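Local coordinates for protein putative TIM-barrel metal-dependent hydrolase (Mycobacterium avium subsp. paratuberculosis S397, PDB 4DZI) that probably acts as a metal-dependent amidohydrolase, a TIM-barrel enzyme that holds two metal ions, here cadmium, in its active site, at residues W46-G50 with D51-H55. Numbering follows the deposited sequence.
Sequences WAVIG and DRVNH
Strands 45-49 and 52-53 form a beta hairpin closed by a type I' turn from Ile49 to Arg52, which are also its last hydrogen-bonded antiparallel pair. Gly50 and Asp51 occupy the turn corners, both with positive phi, as this turn type requires. Ile49 N donates to Arg52 O at 2.9 Å and Arg52 N returns the bond to Ile49 O at 3.1 Å. A water accepts from Asp51 N and lies in hydrogen-bonding reach of Val48 O, probably linking the turn to the strand it leaves. Val48 and Val53 follow as a non-hydrogen-bonded pair, where the CA of Val48 also makes a CA-H...O contact with Arg52 O. On this face their CG2 methyls meet at 4.0 Å; with CG1 anti to the backbone N (chi1 178°), Val48 lays its other methyl over the Asp51-Arg52 peptide. Trp46 extends the same apolar patch: its CE3 lies 3.9 Å from Val53 CG1, and its CZ3 reaches the edge of the His55 imidazole near the ring plane, 3.9 Å from CE1. The opposite face carries Ile49, whose extended side chain (chi2 179°) brings CD1 to 3.6 Å from Asn54 CB. Farther from the turn, Asn54 N gives Ala47 O a nearly straight bond of 2.8 Å, and a second water bridges Ala47 N to Asn54 O. Asn54 OD1 turns to Phe56 N, and Trp46 NE1 is held by Asp41. Strand 45-49 is the middle strand of a three-stranded antiparallel sheet, bonded on its other edge to strand 36-40, while Ile49 and Asn54 both pack on Ala131 of helix 128-131.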
loop_
_atom_site.group_PDB
_atom_site.type_symbol
_atom_site.label_atom_id
_atom_site.label_comp_id
_atom_site.label_asym_id
_atom_site.label_seq_id
_atom_site.Cartn_x
_atom_site.Cartn_y
_atom_site.Cartn_z
ATOM N N TRP C 46 14.798 14.966 -25.253
ATOM C CA TRP C 46 13.747 14.858 -24.235
ATOM C C TRP C 46 12.503 14.302 -24.847
ATOM O O TRP C 46 12.106 14.695 -25.963
ATOM C CB TRP C 46 13.423 16.228 -23.639
ATOM C CG TRP C 46 14.611 16.901 -23.023
ATOM C CD1 TRP C 46 15.530 17.743 -23.647
ATOM C CD2 TRP C 46 15.074 16.780 -21.646
ATOM N NE1 TRP C 46 16.491 18.157 -22.760
ATOM C CE2 TRP C 46 16.275 17.612 -21.542
ATOM C CE3 TRP C 46 14.619 16.102 -20.522
ATOM C CZ2 TRP C 46 16.978 17.738 -20.355
ATOM C CZ3 TRP C 46 15.330 16.240 -19.331
ATOM C CH2 TRP C 46 16.479 17.044 -19.248
ATOM N N ALA C 47 11.869 13.370 -24.141
ATOM C CA ALA C 47 10.574 12.870 -24.598
ATOM C C ALA C 47 9.524 13.856 -24.108
ATOM O O ALA C 47 9.422 14.118 -22.910
ATOM C CB ALA C 47 10.301 11.494 -23.981
ATOM N N VAL C 48 8.754 14.393 -25.040
ATOM C CA VAL C 48 7.742 15.384 -24.717
ATOM C C VAL C 48 6.436 14.752 -25.150
ATOM O O VAL C 48 6.192 14.514 -26.353
ATOM C CB VAL C 48 8.034 16.716 -25.441
ATOM C CG1 VAL C 48 6.944 17.742 -25.132
ATOM C CG2 VAL C 48 9.399 17.250 -25.026
ATOM N N ILE C 49 5.604 14.460 -24.159
ATOM C CA ILE C 49 4.396 13.635 -24.342
ATOM C C ILE C 49 3.176 14.464 -24.000
ATOM O O ILE C 49 3.065 14.970 -22.877
ATOM C CB ILE C 49 4.455 12.370 -23.455
ATOM C CG1 ILE C 49 5.811 11.667 -23.659
ATOM C CG2 ILE C 49 3.254 11.453 -23.787
ATOM C CD1 ILE C 49 6.012 10.398 -22.819
ATOM N N GLY C 50 2.288 14.633 -24.982
ATOM C CA GLY C 50 1.159 15.570 -24.855
ATOM C C GLY C 50 1.619 16.963 -24.399
ATOM O O GLY C 50 1.007 17.562 -23.510
ATOM N N ASP C 51 2.714 17.439 -24.978
ATOM C CA ASP C 51 3.247 18.784 -24.715
ATOM C C ASP C 51 3.901 18.944 -23.350
ATOM O O ASP C 51 4.206 20.060 -22.941
ATOM C CB ASP C 51 2.164 19.866 -24.902
ATOM C CG ASP C 51 2.065 20.367 -26.341
ATOM O OD1 ASP C 51 2.843 19.920 -27.214
ATOM O OD2 ASP C 51 1.210 21.243 -26.592
ATOM N N ARG C 52 4.166 17.843 -22.660
ATOM C CA ARG C 52 4.808 17.910 -21.348
ATOM C C ARG C 52 6.054 17.047 -21.309
ATOM O O ARG C 52 6.017 15.882 -21.669
ATOM C CB ARG C 52 3.813 17.476 -20.274
ATOM C CG ARG C 52 4.396 17.418 -18.889
ATOM C CD ARG C 52 3.320 16.945 -17.915
ATOM N NE ARG C 52 3.701 17.118 -16.516
ATOM C CZ ARG C 52 3.063 16.556 -15.493
ATOM N NH1 ARG C 52 2.017 15.767 -15.705
ATOM N NH2 ARG C 52 3.474 16.776 -14.253
ATOM N N VAL C 53 7.172 17.618 -20.864
ATOM C CA VAL C 53 8.401 16.847 -20.789
ATOM C C VAL C 53 8.200 15.714 -19.818
ATOM O O VAL C 53 7.692 15.916 -18.722
ATOM C CB VAL C 53 9.572 17.722 -20.342
ATOM C CG1 VAL C 53 10.843 16.883 -20.262
ATOM C CG2 VAL C 53 9.750 18.882 -21.349
ATOM N N ASN C 54 8.607 14.509 -20.219
ATOM C CA ASN C 54 8.413 13.329 -19.371
ATOM C C ASN C 54 9.762 12.866 -18.850
ATOM O O ASN C 54 10.747 13.015 -19.533
ATOM C CB ASN C 54 7.781 12.216 -20.223
ATOM C CG ASN C 54 7.517 10.961 -19.436
ATOM O OD1 ASN C 54 8.293 10.023 -19.499
ATOM N ND2 ASN C 54 6.408 10.930 -18.705
ATOM N N HIS C 55 9.799 12.282 -17.654
ATOM C CA HIS C 55 11.065 11.957 -17.036
ATOM C C HIS C 55 11.159 10.512 -16.656
ATOM O O HIS C 55 11.992 10.142 -15.840
ATOM C CB HIS C 55 11.301 12.854 -15.810
ATOM C CG HIS C 55 11.396 14.321 -16.154
ATOM N ND1 HIS C 55 12.481 14.859 -16.771
ATOM C CD2 HIS C 55 10.486 15.373 -15.955
ATOM C CE1 HIS C 55 12.271 16.182 -16.961
ATOM N NE2 HIS C 55 11.047 16.492 -16.462
HETATM O O HOH W 1 12.601 12.634 -21.521
HETATM O O HOH W 2 4.136 16.219 -27.248
#